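Local coordinates for D-3-phosphoglycerate dehydrogenase-related protein (Vibrio cholerae, PDB 4S1V), which probably catalyses NAD-dependent oxidation or reduction of a D-2-hydroxyacid such as 3-phosphoglycerate, as a member of the D-isomer-specific 2-hydroxyacid dehydrogenase family, at residues C[112-117]-C[143-148]; C[204-209]-C[226-231]. One frame throughout, in Å; residues are numbered along the deposited sequence.

In the fold
Both contacts lie in the nucleotide-binding domain, which has a Rossmann-type parallel sheet, their centres about 13 Å apart. Interaction 1 closes before interaction 2 opens along the chain. It sets helix 104-119 against the loop leading into strand 150-153; interaction 2 sets strand 205-208, the direct neighbour of 150-153 in the sheet, against the loop leading into the next strand, 233-236. The two meet through a few side chains: Arg143 forms a salt bridge with Asp231 through NH2 and OD2, and Leu145 packs on Val205. Together they tie the entries of three adjacent strands to each other and to a helix at the subunit interface.

Interaction 1: C[112-117]-C[143-148]; sequences SLILAA and RTLSGR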
loop_
_atom_site.group_PDB
_atom_site.type_symbol
_atom_site.label_atom_id
_atom_site.label_comp_id
_atom_site.label_asym_id
_atom_site.label_seq_id
_atom_site.Cartn_x
_atom_site.Cartn_y
_atom_site.Cartn_z
ATOM N N SER C 112 -6.115 15.439 -19.025
ATOM C CA SER C 112 -6.617 14.532 -18.003
ATOM C C SER C 112 -5.478 13.766 -17.319
ATOM O O SER C 112 -5.518 13.532 -16.107
ATOM C CB SER C 112 -7.618 13.553 -18.618
ATOM O OG SER C 112 -8.133 12.675 -17.634
ATOM N N LEU C 113 -4.471 13.384 -18.102
ATOM C CA LEU C 113 -3.292 12.698 -17.580
ATOM C C LEU C 113 -2.505 13.640 -16.687
ATOM O O LEU C 113 -2.064 13.265 -15.599
ATOM C CB LEU C 113 -2.386 12.194 -18.719
ATOM C CG LEU C 113 -2.855 11.144 -19.735
ATOM C CD1 LEU C 113 -1.658 10.370 -20.272
ATOM C CD2 LEU C 113 -3.864 10.172 -19.143
ATOM N N ILE C 114 -2.339 14.871 -17.156
ATOM C CA ILE C 114 -1.575 15.879 -16.422
ATOM C C ILE C 114 -2.206 16.150 -15.054
ATOM O O ILE C 114 -1.510 16.174 -14.037
ATOM C CB ILE C 114 -1.413 17.169 -17.266
ATOM C CG1 ILE C 114 -0.405 16.919 -18.393
ATOM C CG2 ILE C 114 -0.975 18.345 -16.405
ATOM C CD1 ILE C 114 -0.479 17.902 -19.549
ATOM N N LEU C 115 -3.525 16.312 -15.038
ATOM C CA LEU C 115 -4.260 16.579 -13.804
ATOM C C LEU C 115 -4.314 15.375 -12.874
ATOM O O LEU C 115 -4.160 15.533 -11.666
ATOM C CB LEU C 115 -5.668 17.085 -14.110
ATOM C CG LEU C 115 -5.838 18.541 -14.536
ATOM C CD1 LEU C 115 -7.208 18.718 -15.181
ATOM C CD2 LEU C 115 -5.674 19.507 -13.364
ATOM N N ALA C 116 -4.518 14.179 -13.435
ATOM C CA ALA C 116 -4.523 12.936 -12.648
ATOM C C ALA C 116 -3.167 12.672 -11.984
ATOM O O ALA C 116 -3.094 12.327 -10.803
ATOM C CB ALA C 116 -4.918 11.749 -13.515
ATOM N N ALA C 117 -2.103 12.833 -12.762
ATOM C CA ALA C 117 -0.740 12.649 -12.276
ATOM C C ALA C 117 -0.422 13.657 -11.175
ATOM O O ALA C 117 0.125 13.300 -10.134
ATOM C CB ALA C 117 0.248 12.779 -13.427
ATOM N N ARG C 143 -0.263 18.343 -6.293
ATOM C CA ARG C 143 0.144 19.730 -6.534
ATOM C C ARG C 143 -0.741 20.407 -7.570
ATOM O O ARG C 143 -1.167 19.769 -8.542
ATOM C CB ARG C 143 1.599 19.779 -7.009
ATOM C CG ARG C 143 2.620 19.431 -5.938
ATOM C CD ARG C 143 3.956 19.047 -6.551
ATOM N NE ARG C 143 4.640 20.199 -7.135
ATOM C CZ ARG C 143 5.724 20.779 -6.626
ATOM N NH1 ARG C 143 6.283 20.322 -5.510
ATOM N NH2 ARG C 143 6.253 21.827 -7.242
ATOM N N THR C 144 -1.020 21.694 -7.361
ATOM C CA THR C 144 -1.763 22.479 -8.341
ATOM C C THR C 144 -0.883 22.785 -9.554
ATOM O O THR C 144 0.358 22.813 -9.460
ATOM C CB THR C 144 -2.294 23.807 -7.749
ATOM O OG1 THR C 144 -1.216 24.543 -7.161
ATOM C CG2 THR C 144 -3.350 23.555 -6.701
ATOM N N LEU C 145 -1.526 23.017 -10.690
ATOM C CA LEU C 145 -0.809 23.423 -11.894
ATOM C C LEU C 145 -0.567 24.931 -11.915
ATOM O O LEU C 145 0.433 25.393 -12.457
ATOM C CB LEU C 145 -1.574 22.989 -13.142
ATOM C CG LEU C 145 -1.758 21.487 -13.367
ATOM C CD1 LEU C 145 -2.773 21.271 -14.477
ATOM C CD2 LEU C 145 -0.436 20.811 -13.710
ATOM N N SER C 146 -1.504 25.677 -11.328
ATOM C CA SER C 146 -1.453 27.136 -11.240
ATOM C C SER C 146 -0.099 27.609 -10.733
ATOM O O SER C 146 0.340 27.188 -9.667
ATOM C CB SER C 146 -2.555 27.633 -10.298
ATOM O OG SER C 146 -2.589 29.050 -10.263
ATOM N N GLY C 147 0.564 28.464 -11.510
ATOM C CA GLY C 147 1.901 28.959 -11.148
ATOM C C GLY C 147 3.064 28.176 -11.746
ATOM O O GLY C 147 4.140 28.733 -11.970
ATOM N N ARG C 148 2.859 26.884 -12.003
ATOM C CA ARG C 148 3.909 26.030 -12.569
ATOM C C ARG C 148 4.097 26.292 -14.066
ATOM O O ARG C 148 3.122 26.506 -14.787
ATOM C CB ARG C 148 3.603 24.541 -12.303
ATOM C CG ARG C 148 3.751 24.115 -10.844
ATOM C CD ARG C 148 3.510 22.622 -10.634
ATOM N NE ARG C 148 4.693 21.813 -10.934
ATOM C CZ ARG C 148 4.814 20.502 -10.705
ATOM N NH1 ARG C 148 3.819 19.803 -10.166
ATOM N NH2 ARG C 148 5.941 19.888 -11.025
#
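Leu145 reaches helix 104-119 from the loop that feeds the first strand, 150-153, of the Rossmann-type domain, and its two methyls carry the whole contact. CD2 rests 3.7 Å from Ile114 CG2, while CD1 sits between that same Ile114 CG2 and Leu115 CD2, 3.6 Å from the latter. Both helix side chains cross the leucine at about a right angle. In Ile114, chi1 of -73° puts CG1 beside the backbone N and so leaves CG2, the branch that touches, anti to it. Leu115 starts out along the flank of the contact, and its end bends in to bring CD2 against the loop.

This apolar patch is small but buried, and Met171 and Trp111 also pack on Leu145. The tight side contrasts with the far end of the loop, where the chain reverses in a type II turn from Leu145 to Arg148 and Gly147 is exposed. Gly147 takes the positive phi (94°) that a type II turn asks for at its third position. The loop also faces another subunit: Glu108 of the second subunit accepts hydrogen bonds from the backbone N of Leu145 and of Ser146, while its Asn295 bonds to Thr144 OG1. Closing the turn is the backbone hydrogen bond from Arg148 N to Leu145 O, 2.9 Å long.

Interaction 2: C[204-209]-C[226-231]; sequences DVLSLH and LAMKPD
Strand 205-208 of the Rossmann-type parallel sheet and the loop entering its neighbour, strand 233-236, meet here through one salt bridge and one apolar touch. Just before the strand, Lys229 NZ donates to Asp204 OD1 at 2.7 Å. The ammonium group comes from above the carboxylate, 41° out of its plane. Lys229 gets there as a straight arm, extended beyond CG, and its CD passes 3.2 Å from the same Asp204 OD1.

A water bridges the two acids of the contact, Asp204 and Asp231. It lies within hydrogen-bonding distance of both, 2.9 Å from Asp204 OD1 and 2.7 Å from Asp231 OD1, and these two OD1 atoms stand 4.9 Å apart. Lys229, and Arg143 as the second partner of Asp231, would be expected to ease the repulsion between these like charges. The other oxygen of Asp204, OD2, accepts a hydrogen bond from Thr149 N, so Lys229 grips one oxygen and the residue leading into strand 150-153 the other.

Deeper in, Met228 sends its terminal methyl to Leu206. The chain bends at chi3 (73°), which places CE 3.9 Å from Leu206 CB, with Leu206 CD1 almost as near.

Helix 196-202 covers this apolar pair, its Phe200 packing on both Leu206 and Met228, while Lys202 O takes a weak second bond from Lys229 NZ. Beside it, Asp204 and Leu206 make backbone hydrogen bonds to Leu233, joining strand 205-208 to strand 233-236, and Val205 bonds to Gly151 of strand 150-153.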
loop_
_atom_site.group_PDB
_atom_site.type_symbol
_atom_site.label_atom_id
_atom_site.label_comp_id
_atom_site.label_asym_id
_atom_site.label_seq_id
_atom_site.Cartn_x
_atom_site.Cartn_y
_atom_site.Cartn_z
ATOM N N ASP C 204 8.234 22.983 -15.435
ATOM C CA ASP C 204 7.725 22.199 -14.308
ATOM C C ASP C 204 6.949 20.990 -14.810
ATOM O O ASP C 204 7.086 19.884 -14.291
ATOM C CB ASP C 204 6.834 23.057 -13.410
ATOM C CG ASP C 204 7.605 24.150 -12.710
ATOM O OD1 ASP C 204 8.548 23.815 -11.977
ATOM O OD2 ASP C 204 7.270 25.344 -12.889
ATOM N N VAL C 205 6.115 21.229 -15.819
ATOM C CA VAL C 205 5.406 20.176 -16.525
ATOM C C VAL C 205 5.859 20.277 -17.976
ATOM O O VAL C 205 5.752 21.341 -18.594
ATOM C CB VAL C 205 3.876 20.348 -16.414
ATOM C CG1 VAL C 205 3.150 19.292 -17.246
ATOM C CG2 VAL C 205 3.438 20.279 -14.954
ATOM N N LEU C 206 6.387 19.181 -18.505
ATOM C CA LEU C 206 6.921 19.164 -19.857
ATOM C C LEU C 206 6.183 18.131 -20.711
ATOM O O LEU C 206 6.204 16.934 -20.402
ATOM C CB LEU C 206 8.418 18.855 -19.808
ATOM C CG LEU C 206 9.282 19.084 -21.046
ATOM C CD1 LEU C 206 10.737 19.268 -20.615
ATOM C CD2 LEU C 206 9.172 17.928 -22.024
ATOM N N SER C 207 5.545 18.601 -21.786
ATOM C CA SER C 207 4.721 17.740 -22.636
ATOM C C SER C 207 5.213 17.703 -24.082
ATOM O O SER C 207 5.460 18.750 -24.690
ATOM C CB SER C 207 3.260 18.184 -22.584
ATOM O OG SER C 207 2.399 17.153 -23.030
ATOM N N LEU C 208 5.352 16.493 -24.629
ATOM C CA LEU C 208 5.794 16.308 -26.009
ATOM C C LEU C 208 4.625 16.236 -26.978
ATOM O O LEU C 208 3.696 15.432 -26.788
ATOM C CB LEU C 208 6.626 15.029 -26.147
ATOM C CG LEU C 208 7.880 14.859 -25.278
ATOM C CD1 LEU C 208 8.594 13.563 -25.641
ATOM C CD2 LEU C 208 8.830 16.043 -25.427
ATOM N N HIS C 209 4.680 17.068 -28.024
ATOM C CA HIS C 209 3.701 17.001 -29.109
ATOM C C HIS C 209 4.388 17.069 -30.442
ATOM O O HIS C 209 4.351 18.088 -31.126
ATOM C CB HIS C 209 2.619 18.058 -28.929
ATOM C CG HIS C 209 1.932 17.970 -27.590
ATOM N ND1 HIS C 209 0.908 17.128 -27.357
ATOM C CD2 HIS C 209 2.211 18.593 -26.375
ATOM C CE1 HIS C 209 0.532 17.225 -26.067
ATOM N NE2 HIS C 209 1.332 18.123 -25.469
ATOM N N LEU C 226 17.595 14.154 -17.335
ATOM C CA LEU C 226 18.366 14.370 -16.099
ATOM C C LEU C 226 18.545 15.847 -15.750
ATOM O O LEU C 226 18.782 16.191 -14.588
ATOM C CB LEU C 226 19.728 13.668 -16.170
ATOM C CG LEU C 226 19.693 12.135 -16.116
ATOM C CD1 LEU C 226 20.986 11.548 -16.665
ATOM C CD2 LEU C 226 19.418 11.650 -14.698
ATOM N N ALA C 227 18.409 16.709 -16.756
ATOM C CA ALA C 227 18.509 18.152 -16.573
ATOM C C ALA C 227 17.203 18.770 -16.074
ATOM O O ALA C 227 17.122 19.986 -15.902
ATOM C CB ALA C 227 18.959 18.825 -17.867
ATOM N N MET C 228 16.187 17.938 -15.837
ATOM C CA MET C 228 14.877 18.440 -15.409
ATOM C C MET C 228 14.843 18.689 -13.900
ATOM O O MET C 228 15.666 18.146 -13.161
ATOM C CB MET C 228 13.751 17.480 -15.830
ATOM C CG MET C 228 13.431 17.522 -17.324
ATOM S SD MET C 228 12.185 16.346 -17.898
ATOM C CE MET C 228 10.699 17.082 -17.219
ATOM N N LYS C 229 13.895 19.510 -13.453
ATOM C CA LYS C 229 13.678 19.746 -12.024
ATOM C C LYS C 229 13.379 18.445 -11.255
ATOM O O LYS C 229 12.735 17.538 -11.794
ATOM C CB LYS C 229 12.546 20.756 -11.812
ATOM C CG LYS C 229 12.897 22.178 -12.195
ATOM C CD LYS C 229 11.690 23.079 -12.004
ATOM C CE LYS C 229 11.989 24.520 -12.393
ATOM N NZ LYS C 229 10.750 25.351 -12.356
ATOM N N PRO C 230 13.850 18.345 -9.995
ATOM C CA PRO C 230 13.664 17.109 -9.199
ATOM C C PRO C 230 12.212 16.789 -8.803
ATOM O O PRO C 230 11.936 15.672 -8.341
ATOM C CB PRO C 230 14.519 17.357 -7.951
ATOM C CG PRO C 230 14.643 18.848 -7.862
ATOM C CD PRO C 230 14.663 19.348 -9.275
ATOM N N ASP C 231 11.306 17.752 -8.979
ATOM C CA ASP C 231 9.874 17.545 -8.748
ATOM C C ASP C 231 9.057 17.800 -10.026
ATOM O O ASP C 231 7.875 18.142 -9.951
ATOM C CB ASP C 231 9.372 18.446 -7.606
ATOM C CG ASP C 231 9.528 19.940 -7.912
ATOM O OD1 ASP C 231 10.185 20.296 -8.918
ATOM O OD2 ASP C 231 8.996 20.765 -7.140
HETATM O O HOH W 1 8.555 21.153 -10.861
#